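Local structure of D-lactate dehydrogenase (Fermentative) (Pseudomonas aeruginosa, 6ABJ) at residues Gln312-Arg317 / Ala321-Thr326; Ala120-Ala125 / Gly172-Arg177; Ser31-Asn36 / Leu43-Ala48; Ala66-Asp71 / Ile282-Arg287. The protein probably catalyses the NADH-dependent interconversion of pyruvate and D-lactate as a tetrameric D-isomer-specific 2-hydroxyacid dehydrogenase. All blocks are in the same frame, centred on the assembly; numbering follows the deposited sequence.

Contact 1: residues Gln312-Arg317 / Ala321-Thr326; sequences QAFLTR and AAIADT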
# COMPACT_ATOMS: atom_id res chain seq x y z
N GLN B 312 -13.49 -12.74 8.69
CA GLN B 312 -12.66 -12.41 9.81
C GLN B 312 -13.48 -12.02 11.03
O GLN B 312 -12.93 -11.79 12.12
CB GLN B 312 -11.78 -11.20 9.35
CG GLN B 312 -10.59 -10.91 10.18
CD GLN B 312 -9.89 -9.63 9.83
OE1 GLN B 312 -9.63 -9.34 8.65
NE2 GLN B 312 -9.52 -8.88 10.84
N ALA B 313 -14.76 -12.00 10.92
CA ALA B 313 -15.63 -11.43 11.97
C ALA B 313 -15.62 -12.20 13.28
O ALA B 313 -15.79 -11.59 14.32
CB ALA B 313 -17.07 -11.29 11.48
N PHE B 314 -15.35 -13.51 13.21
CA PHE B 314 -15.15 -14.29 14.45
C PHE B 314 -13.72 -14.43 14.89
O PHE B 314 -13.44 -15.15 15.86
CB PHE B 314 -15.83 -15.67 14.33
CG PHE B 314 -15.26 -16.57 13.27
CD1 PHE B 314 -14.10 -17.28 13.51
CD2 PHE B 314 -15.92 -16.74 12.07
CE1 PHE B 314 -13.57 -18.10 12.56
CE2 PHE B 314 -15.43 -17.61 11.13
CZ PHE B 314 -14.25 -18.29 11.38
N LEU B 315 -12.80 -13.69 14.24
CA LEU B 315 -11.39 -13.81 14.50
C LEU B 315 -10.96 -12.92 15.66
O LEU B 315 -10.20 -11.93 15.49
CB LEU B 315 -10.53 -13.53 13.24
CG LEU B 315 -9.10 -14.11 13.24
CD1 LEU B 315 -9.10 -15.63 12.99
CD2 LEU B 315 -8.19 -13.42 12.26
N THR B 316 -11.43 -13.27 16.86
CA THR B 316 -10.90 -12.76 18.11
C THR B 316 -10.45 -13.90 19.02
O THR B 316 -10.89 -15.04 18.84
CB THR B 316 -11.92 -11.97 18.91
OG1 THR B 316 -12.99 -12.81 19.33
CG2 THR B 316 -12.51 -10.80 18.07
N ARG B 317 -9.63 -13.62 20.00
CA ARG B 317 -9.17 -14.68 20.87
C ARG B 317 -10.30 -15.39 21.60
O ARG B 317 -10.34 -16.58 21.64
CB ARG B 317 -8.03 -14.22 21.75
CG ARG B 317 -6.73 -14.47 21.01
CD ARG B 317 -5.56 -13.59 21.37
NE ARG B 317 -4.61 -13.40 20.28
CZ ARG B 317 -4.12 -14.35 19.49
NH1 ARG B 317 -4.47 -15.60 19.63
NH2 ARG B 317 -3.25 -14.04 18.56
N ALA B 321 -11.57 -19.17 21.05
CA ALA B 321 -11.66 -20.07 22.21
C ALA B 321 -13.02 -20.76 22.27
O ALA B 321 -13.07 -21.97 22.58
CB ALA B 321 -11.36 -19.32 23.53
N ALA B 322 -14.10 -20.05 21.98
CA ALA B 322 -15.43 -20.66 21.93
C ALA B 322 -15.57 -21.75 20.85
O ALA B 322 -16.21 -22.81 21.08
CB ALA B 322 -16.51 -19.60 21.73
N ILE B 323 -15.03 -21.48 19.67
CA ILE B 323 -14.99 -22.46 18.58
C ILE B 323 -14.18 -23.72 19.00
O ILE B 323 -14.57 -24.87 18.71
CB ILE B 323 -14.33 -21.84 17.33
CG1 ILE B 323 -15.33 -20.90 16.59
CG2 ILE B 323 -13.81 -22.89 16.35
CD1 ILE B 323 -14.62 -19.90 15.69
N ALA B 324 -13.05 -23.50 19.63
CA ALA B 324 -12.21 -24.64 20.06
C ALA B 324 -12.88 -25.48 21.14
O ALA B 324 -12.90 -26.70 21.02
CB ALA B 324 -10.87 -24.15 20.54
N ASP B 325 -13.46 -24.82 22.15
CA ASP B 325 -14.18 -25.47 23.26
C ASP B 325 -15.37 -26.27 22.70
O ASP B 325 -15.61 -27.42 23.05
CB ASP B 325 -14.75 -24.41 24.22
CG ASP B 325 -13.70 -23.69 25.04
OD1 ASP B 325 -12.52 -24.03 25.01
OD2 ASP B 325 -14.09 -22.76 25.76
N THR B 326 -16.15 -25.63 21.84
CA THR B 326 -17.28 -26.25 21.23
C THR B 326 -16.84 -27.47 20.42
O THR B 326 -17.44 -28.56 20.55
CB THR B 326 -18.10 -25.25 20.41
OG1 THR B 326 -18.76 -24.38 21.37
CG2 THR B 326 -19.14 -25.95 19.65
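Phe314 and Ile323 make the tight half of this contact: CD1 of the isoleucine lies 3.4 Å from CD1 of the Phe314 ring, with CE1 next, at 3.8 Å. The methyl arrives obliquely on that side of the ring, and the two side chains cross at about a right angle. The phenylalanine has CG lodged between the backbone N and the carbonyl carbon (chi1 64°), and this turns the ring toward the helix. Ile323 answers with its longer branch: CG1 stands beside the backbone N (chi1 -78°) and carries CD1 out to the ring. Tyr116 stacks on the Phe314 ring and also touches Ile323.

The other half is looser and open to solvent. Here the backbone does the work: Ala321 N donates to Arg317 O at 2.9 Å, an ordinary early bond of helix 317-335, and Ala321 CB lies 3.5 Å from the same Arg317 O. Arg317 starts away from Ala321, and its side chain packs on Glu30 and on Thr154 of the second subunit.

Thr316 sits at the N-cap, its OG1 accepting from Ala319 N and also bonded to Asp157 of the second subunit. Before it, Gln312 to Leu315 form a type I turn closed by Leu315 N to Gln312 O at 2.8 Å. Phe314 belongs to the NADH site of this enzyme, and an acetate ion lies close to its ring, so the contact joins a capped helix start to the wall of the cofactor cleft.

Contact 2: residues Ala120-Ala125 / Gly172-Arg177; sequences AVAEHA and GETFAR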
# COMPACT_ATOMS: atom_id res chain seq x y z
N ALA B 120 -18.12 -10.80 18.98
CA ALA B 120 -17.02 -10.71 18.02
C ALA B 120 -17.52 -10.26 16.67
O ALA B 120 -16.93 -9.34 16.04
CB ALA B 120 -16.28 -12.02 17.90
N VAL B 121 -18.60 -10.89 16.19
CA VAL B 121 -19.13 -10.62 14.87
C VAL B 121 -19.78 -9.23 14.78
O VAL B 121 -19.53 -8.48 13.83
CB VAL B 121 -20.08 -11.75 14.37
CG1 VAL B 121 -20.61 -11.43 12.97
CG2 VAL B 121 -19.31 -13.07 14.30
N ALA B 122 -20.55 -8.83 15.78
CA ALA B 122 -21.20 -7.54 15.73
C ALA B 122 -20.14 -6.38 15.85
O ALA B 122 -20.29 -5.36 15.22
CB ALA B 122 -22.23 -7.44 16.84
N GLU B 123 -19.13 -6.60 16.67
CA GLU B 123 -18.04 -5.66 16.81
C GLU B 123 -17.32 -5.44 15.46
O GLU B 123 -16.97 -4.31 15.10
CB GLU B 123 -17.13 -6.04 17.94
CG GLU B 123 -17.77 -5.81 19.31
CD GLU B 123 -16.89 -6.29 20.46
OE1 GLU B 123 -15.70 -6.50 20.25
OE2 GLU B 123 -17.45 -6.46 21.60
N HIS B 124 -17.13 -6.52 14.73
CA HIS B 124 -16.46 -6.45 13.47
C HIS B 124 -17.30 -5.66 12.45
O HIS B 124 -16.75 -4.85 11.73
CB HIS B 124 -16.21 -7.82 12.93
CG HIS B 124 -15.29 -7.81 11.74
ND1 HIS B 124 -13.93 -7.73 11.87
CD2 HIS B 124 -15.52 -7.95 10.42
CE1 HIS B 124 -13.35 -7.76 10.67
NE2 HIS B 124 -14.30 -7.92 9.77
N ALA B 125 -18.61 -5.86 12.46
CA ALA B 125 -19.49 -5.08 11.65
C ALA B 125 -19.33 -3.61 11.98
O ALA B 125 -19.26 -2.78 11.06
CB ALA B 125 -20.93 -5.54 11.78
N GLY B 172 -27.66 -9.85 15.29
CA GLY B 172 -28.37 -8.61 14.91
C GLY B 172 -28.73 -7.79 16.13
O GLY B 172 -28.61 -6.55 16.13
N GLU B 173 -29.20 -8.46 17.18
CA GLU B 173 -29.54 -7.78 18.42
C GLU B 173 -28.32 -7.15 19.07
O GLU B 173 -28.37 -6.02 19.59
CB GLU B 173 -30.25 -8.76 19.40
CG GLU B 173 -30.56 -8.09 20.73
CD GLU B 173 -31.05 -9.08 21.85
OE1 GLU B 173 -31.61 -10.14 21.50
OE2 GLU B 173 -30.86 -8.73 23.02
N THR B 174 -27.24 -7.89 19.11
CA THR B 174 -26.01 -7.41 19.69
C THR B 174 -25.51 -6.18 18.93
O THR B 174 -25.10 -5.17 19.52
CB THR B 174 -24.94 -8.52 19.66
OG1 THR B 174 -25.46 -9.73 20.25
CG2 THR B 174 -23.66 -8.09 20.40
N PHE B 175 -25.52 -6.30 17.60
CA PHE B 175 -25.20 -5.15 16.73
C PHE B 175 -26.12 -3.97 17.02
O PHE B 175 -25.69 -2.78 17.15
CB PHE B 175 -25.33 -5.63 15.28
CG PHE B 175 -25.17 -4.52 14.26
CD1 PHE B 175 -23.92 -4.05 13.97
CD2 PHE B 175 -26.28 -3.89 13.69
CE1 PHE B 175 -23.74 -3.01 13.02
CE2 PHE B 175 -26.12 -2.82 12.78
CZ PHE B 175 -24.84 -2.41 12.43
N ALA B 176 -27.41 -4.24 17.11
CA ALA B 176 -28.36 -3.15 17.37
C ALA B 176 -28.04 -2.42 18.67
O ALA B 176 -28.09 -1.16 18.72
CB ALA B 176 -29.79 -3.66 17.35
N ARG B 177 -27.70 -3.14 19.75
CA ARG B 177 -27.43 -2.52 21.03
C ARG B 177 -26.19 -1.63 20.95
O ARG B 177 -26.12 -0.52 21.50
CB ARG B 177 -27.21 -3.60 22.15
CG ARG B 177 -26.88 -3.04 23.54
CD ARG B 177 -27.38 -3.92 24.73
NE ARG B 177 -27.40 -5.32 24.33
CZ ARG B 177 -28.49 -6.05 24.06
NH1 ARG B 177 -29.69 -5.57 24.20
NH2 ARG B 177 -28.34 -7.30 23.61
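Ala122 and Phe175 meet where helix 118-134 packs on helix 170-181, the helix that follows strand 162-166 of the Rossmann-type sheet. The two short helical pieces run in the same general sense, with axes 48° apart and only 8.6 Å from each other at closest approach. Small residues permit this. Ala122 has no more than a methyl to offer, and its CB comes within 3.6 Å of Phe175 N, practically against the backbone of the other helix. The same CB lies 3.9 Å from Phe175 CB, while CG2 of Thr174 touches it from the preceding residue. In Thr174 that methyl is the branch turned to the contact; OG1 is bonded back to Gln170 O within its own helix.

Phe175 supplies the bulk. With CG anti to the backbone N (chi1 174°), the ring is carried toward Ala125, one turn on from Ala122, which meets it obliquely at CD1 and CE1 alike. Ala122 O lies near the ring plane at its edge. Beyond the two segments the ring continues to Val126 and Ile129 of helix 118-134 and to Val163 and Val165 on strand 162-166, so it is wedged between helix and sheet in a fully buried setting.

The interface stands beside the cofactor site: Ile171, an NADH-binding residue, is close to Ala122, and Gly172 would complete a GxGxxG pattern of the dinucleotide-binding kind. Phe175 CE1 and Ala125 CB close the contact at 4.0 Å.

Contact 3: residues Ser31-Asn36 / Leu43-Ala48; sequences SFQASN and LHFQQA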
# COMPACT_ATOMS: atom_id res chain seq x y z
N SER B 31 -5.47 -21.66 19.92
CA SER B 31 -6.76 -21.72 20.60
C SER B 31 -7.06 -23.17 21.03
O SER B 31 -7.52 -23.41 22.15
CB SER B 31 -7.90 -21.19 19.70
OG SER B 31 -7.92 -21.77 18.36
N PHE B 32 -6.82 -24.12 20.14
CA PHE B 32 -7.16 -25.54 20.44
C PHE B 32 -6.23 -26.09 21.50
O PHE B 32 -6.65 -26.85 22.34
CB PHE B 32 -7.12 -26.39 19.17
CG PHE B 32 -8.42 -26.40 18.43
CD1 PHE B 32 -9.43 -27.26 18.82
CD2 PHE B 32 -8.70 -25.50 17.41
CE1 PHE B 32 -10.63 -27.26 18.19
CE2 PHE B 32 -9.91 -25.50 16.77
CZ PHE B 32 -10.88 -26.39 17.14
N GLN B 33 -4.95 -25.70 21.49
CA GLN B 33 -4.10 -26.13 22.62
C GLN B 33 -4.58 -25.65 23.97
O GLN B 33 -4.58 -26.42 24.92
CB GLN B 33 -2.64 -25.79 22.40
CG GLN B 33 -2.14 -26.73 21.34
CD GLN B 33 -0.68 -26.65 21.05
OE1 GLN B 33 -0.03 -25.65 21.32
NE2 GLN B 33 -0.16 -27.73 20.49
N ALA B 34 -5.06 -24.43 24.06
CA ALA B 34 -5.54 -23.92 25.33
C ALA B 34 -6.83 -24.61 25.73
O ALA B 34 -7.03 -24.95 26.91
CB ALA B 34 -5.76 -22.42 25.23
N SER B 35 -7.70 -24.85 24.73
CA SER B 35 -8.97 -25.47 25.01
C SER B 35 -8.82 -26.95 25.43
O SER B 35 -9.66 -27.49 26.15
CB SER B 35 -9.86 -25.35 23.77
OG SER B 35 -11.08 -26.02 24.05
N ASN B 36 -7.74 -27.56 25.00
CA ASN B 36 -7.43 -28.98 25.29
C ASN B 36 -7.01 -29.26 26.76
O ASN B 36 -6.89 -30.41 27.16
CB ASN B 36 -6.32 -29.46 24.34
CG ASN B 36 -6.25 -30.98 24.20
OD1 ASN B 36 -7.29 -31.71 24.21
ND2 ASN B 36 -5.04 -31.47 24.06
N LEU B 43 -3.27 -33.71 19.73
CA LEU B 43 -3.52 -32.80 18.60
C LEU B 43 -2.40 -32.74 17.61
O LEU B 43 -1.28 -32.42 17.98
CB LEU B 43 -3.74 -31.40 19.14
CG LEU B 43 -4.75 -31.29 20.29
CD1 LEU B 43 -4.91 -29.82 20.64
CD2 LEU B 43 -6.11 -31.88 19.92
N HIS B 44 -2.73 -33.01 16.34
CA HIS B 44 -1.79 -32.90 15.22
C HIS B 44 -2.27 -31.83 14.24
O HIS B 44 -3.40 -31.88 13.72
CB HIS B 44 -1.63 -34.26 14.51
CG HIS B 44 -0.88 -35.28 15.33
ND1 HIS B 44 0.47 -35.53 15.16
CD2 HIS B 44 -1.28 -36.08 16.35
CE1 HIS B 44 0.86 -36.45 16.02
NE2 HIS B 44 -0.18 -36.79 16.76
N PHE B 45 -1.40 -30.86 13.99
CA PHE B 45 -1.70 -29.70 13.10
C PHE B 45 -0.94 -29.78 11.78
O PHE B 45 0.22 -29.55 11.73
CB PHE B 45 -1.36 -28.38 13.81
CG PHE B 45 -2.17 -28.15 15.03
CD1 PHE B 45 -3.51 -27.76 14.92
CD2 PHE B 45 -1.65 -28.35 16.29
CE1 PHE B 45 -4.30 -27.55 16.04
CE2 PHE B 45 -2.45 -28.16 17.42
CZ PHE B 45 -3.77 -27.76 17.31
N GLN B 46 -1.64 -30.11 10.71
CA GLN B 46 -1.13 -30.09 9.36
C GLN B 46 -1.56 -28.79 8.64
O GLN B 46 -2.75 -28.47 8.51
CB GLN B 46 -1.73 -31.28 8.61
CG GLN B 46 -1.52 -31.35 7.13
CD GLN B 46 -0.06 -31.22 6.78
OE1 GLN B 46 0.35 -30.30 6.04
NE2 GLN B 46 0.75 -32.11 7.35
N GLN B 47 -0.60 -28.06 8.10
CA GLN B 47 -0.94 -26.86 7.35
C GLN B 47 -1.67 -27.14 6.03
O GLN B 47 -2.47 -26.36 5.58
CB GLN B 47 0.35 -26.09 7.04
CG GLN B 47 1.07 -25.66 8.29
CD GLN B 47 2.22 -24.73 7.96
OE1 GLN B 47 2.49 -24.45 6.78
NE2 GLN B 47 2.91 -24.25 9.00
N ALA B 48 -1.37 -28.26 5.39
CA ALA B 48 -1.92 -28.49 4.06
C ALA B 48 -3.43 -28.63 4.08
O ALA B 48 -3.99 -29.09 5.04
CB ALA B 48 -1.31 -29.74 3.47
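Leu43 packs from its strand against the C-terminal part of helix 26-35, and its CD1 lies 3.8 Å from Phe32 O. Its CG stands beside the backbone N (chi1 -49°) with the chain then extended, a shape that thrusts CD1 in among Phe32, Gln33 and Asn36. Asn36 comes from the opposite direction. Its CG is anti to the backbone N (chi1 -160°), which brings the amide over the leucine, ND2 being 3.8 Å from Leu43 CG. That approach is plain van der Waals contact; the polar business of the amide is elsewhere, with OD1 accepting from Phe41 N.

Helix 26-35 and strand 42-45 are consecutive parts of a beta-alpha-beta unit begun by strand 18-21, the helix running back antiparallel to the strand, as in a beta-alpha-beta crossover.

Phe45, two residues along the strand, points the same way as Leu43 and presents its ring edge. CZ lies 4.1 Å from Phe32 CB, while the neighbouring CE2 is 3.9 Å from Gln33 NE2. The glutamine is extended beyond CG, long enough to bring its amide alongside that rim, with amide and ring planes 74° apart. Of the Phe32 side chain, CB makes the nearest approach, while its ring turns off to Phe21, which it meets edge-to-face, and to Ala324 and Leu328 of helix 317-335.

Contact 4: residues Ala66-Asp71 / Ile282-Arg287; sequences AFVNDD and IFFEDR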
# COMPACT_ATOMS: atom_id res chain seq x y z
N ALA B 66 -11.62 -30.15 10.21
CA ALA B 66 -11.55 -29.47 8.92
C ALA B 66 -12.16 -28.09 9.01
O ALA B 66 -13.02 -27.82 9.83
CB ALA B 66 -12.28 -30.24 7.82
N PHE B 67 -11.73 -27.21 8.11
CA PHE B 67 -12.30 -25.91 8.01
C PHE B 67 -13.00 -25.87 6.69
O PHE B 67 -12.92 -26.82 5.90
CB PHE B 67 -11.15 -24.84 8.10
CG PHE B 67 -11.66 -23.45 8.32
CD1 PHE B 67 -12.66 -23.19 9.24
CD2 PHE B 67 -11.13 -22.38 7.63
CE1 PHE B 67 -13.17 -21.92 9.43
CE2 PHE B 67 -11.62 -21.09 7.81
CZ PHE B 67 -12.61 -20.85 8.74
N VAL B 68 -13.64 -24.75 6.38
CA VAL B 68 -14.50 -24.69 5.18
C VAL B 68 -13.80 -24.77 3.79
O VAL B 68 -14.45 -24.98 2.77
CB VAL B 68 -15.39 -23.43 5.19
CG1 VAL B 68 -16.28 -23.39 6.40
CG2 VAL B 68 -14.55 -22.15 5.09
N ASN B 69 -12.52 -24.61 3.78
CA ASN B 69 -11.78 -24.61 2.54
C ASN B 69 -11.17 -25.99 2.29
O ASN B 69 -10.40 -26.20 1.32
CB ASN B 69 -10.70 -23.51 2.60
CG ASN B 69 -9.79 -23.64 3.81
OD1 ASN B 69 -10.18 -24.18 4.84
ND2 ASN B 69 -8.58 -23.14 3.69
N ASP B 70 -11.44 -26.91 3.21
CA ASP B 70 -11.03 -28.29 3.02
C ASP B 70 -12.04 -29.05 2.12
O ASP B 70 -13.25 -28.79 2.11
CB ASP B 70 -10.91 -28.98 4.38
CG ASP B 70 -9.67 -28.53 5.16
OD1 ASP B 70 -8.57 -28.52 4.57
OD2 ASP B 70 -9.80 -28.21 6.37
N ASP B 71 -11.52 -29.98 1.35
CA ASP B 71 -12.36 -30.70 0.40
C ASP B 71 -12.93 -31.98 1.07
O ASP B 71 -12.16 -32.90 1.33
CB ASP B 71 -11.53 -31.05 -0.83
CG ASP B 71 -12.32 -31.80 -1.89
OD1 ASP B 71 -13.56 -32.00 -1.75
OD2 ASP B 71 -11.66 -32.19 -2.87
N ILE B 282 -12.05 -19.08 -2.19
CA ILE B 282 -11.28 -17.83 -2.40
C ILE B 282 -10.57 -17.43 -1.12
O ILE B 282 -9.39 -17.19 -1.12
CB ILE B 282 -12.19 -16.63 -2.78
CG1 ILE B 282 -13.10 -16.94 -3.98
CG2 ILE B 282 -11.35 -15.37 -3.05
CD1 ILE B 282 -12.40 -16.97 -5.32
N PHE B 283 -11.35 -17.32 -0.06
CA PHE B 283 -10.88 -16.87 1.19
C PHE B 283 -9.96 -17.86 1.91
O PHE B 283 -9.79 -19.00 1.52
CB PHE B 283 -12.05 -16.55 2.08
CG PHE B 283 -12.83 -15.27 1.73
CD1 PHE B 283 -12.53 -14.45 0.65
CD2 PHE B 283 -13.86 -14.87 2.58
CE1 PHE B 283 -13.29 -13.29 0.43
CE2 PHE B 283 -14.62 -13.76 2.35
CZ PHE B 283 -14.31 -12.93 1.31
N PHE B 284 -9.32 -17.35 2.95
CA PHE B 284 -8.46 -18.08 3.85
C PHE B 284 -7.19 -18.53 3.23
O PHE B 284 -6.56 -19.43 3.74
CB PHE B 284 -9.21 -19.31 4.42
CG PHE B 284 -10.61 -19.01 4.84
CD1 PHE B 284 -10.83 -18.18 5.91
CD2 PHE B 284 -11.69 -19.51 4.12
CE1 PHE B 284 -12.11 -17.86 6.27
CE2 PHE B 284 -12.97 -19.21 4.47
CZ PHE B 284 -13.19 -18.40 5.57
N GLU B 285 -6.81 -17.93 2.12
CA GLU B 285 -5.59 -18.28 1.43
C GLU B 285 -4.97 -17.00 0.87
O GLU B 285 -5.70 -16.13 0.48
CB GLU B 285 -6.04 -19.08 0.24
CG GLU B 285 -4.90 -19.71 -0.56
CD GLU B 285 -4.75 -21.19 -0.28
OE1 GLU B 285 -5.24 -21.66 0.78
OE2 GLU B 285 -4.17 -21.89 -1.15
N ASP B 286 -3.67 -16.95 0.79
CA ASP B 286 -2.99 -15.88 0.11
C ASP B 286 -2.93 -16.17 -1.33
O ASP B 286 -2.14 -17.00 -1.76
CB ASP B 286 -1.62 -15.68 0.65
CG ASP B 286 -0.84 -14.58 -0.05
OD1 ASP B 286 -1.34 -13.92 -0.99
OD2 ASP B 286 0.31 -14.41 0.33
N ARG B 287 -3.80 -15.51 -2.10
CA ARG B 287 -3.82 -15.66 -3.56
C ARG B 287 -3.19 -14.49 -4.30
O ARG B 287 -3.48 -14.26 -5.46
CB ARG B 287 -5.28 -15.86 -3.97
CG ARG B 287 -5.84 -17.18 -3.41
CD ARG B 287 -7.29 -17.40 -3.80
NE ARG B 287 -7.87 -18.53 -3.06
CZ ARG B 287 -7.62 -19.81 -3.33
NH1 ARG B 287 -6.83 -20.15 -4.33
NH2 ARG B 287 -8.17 -20.75 -2.58
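Two loops meet here beside the cofactor cleft, one following strand 63-66 of the five-stranded sheet, the other following strand 268-273 of the seven-stranded NAD-binding sheet. Their joint is a T-shaped aromatic pair: the edge of Phe67 is directed at the face of Phe284, with centroids 4.8 Å apart and planes at 72°. Phe67 CE2 stands over the centre of the Phe284 ring and is 3.6 Å from its CD1. In Phe67, CG is anti to the backbone N (chi1 -167°), an orientation that sends the ring out of the turn to its partner.

Val68 adds a second point of contact, its CG2 approaching Phe284 CE2 obliquely at 3.4 Å, a close fit. That same methyl lies over the face of the Phe67 ring, so it fills the angle between the two aromatics. Asn69 flanks the base of Phe284, with ND2 3.9 Å from the phenylalanine CB. On the opposite face of the Phe284 ring lies Phe283 CB.

The first loop is a type I turn from Phe67 to Asp70, braced from within: Phe67 N donates to Asp70 OD2 at 2.8 Å and an almost straight 170°, while OD1 of that aspartate holds Ser23 and Leu50. On the other loop, Phe284 also packs on Leu150 of the second subunit. Phe67 in turn neighbours Phe314 of the NADH site. Across the joint the chemistry is apolar and aromatic, implying that the two loops are held to each other by van der Waals and edge-to-face contact, while the Phe67 N to Asp70 OD2 bond keeps the turn in shape.

From the N terminus, contact 3 comes first, closing the short loop between helix 26-35 and strand 42-45 in the five-stranded sheet. Contact 4 then opens at 66-71 and closes only at 282-287, linking loops of the two sheets; contact 2 is nested inside that span, pairing helix 118-134 with helix 170-181. Contact 1 follows in series near the C-terminal end, where the chain enters helix 317-335. None of them cross. Contact 1 touches all the others: Ala313 and Thr316 pack on helix 118-134, Asp325 OD1 probably bonds Ser35 OG 2.6 Å away, and Phe314 meets Phe67. Contacts 2 and 3 stay apart, nearest atoms about 13 Å.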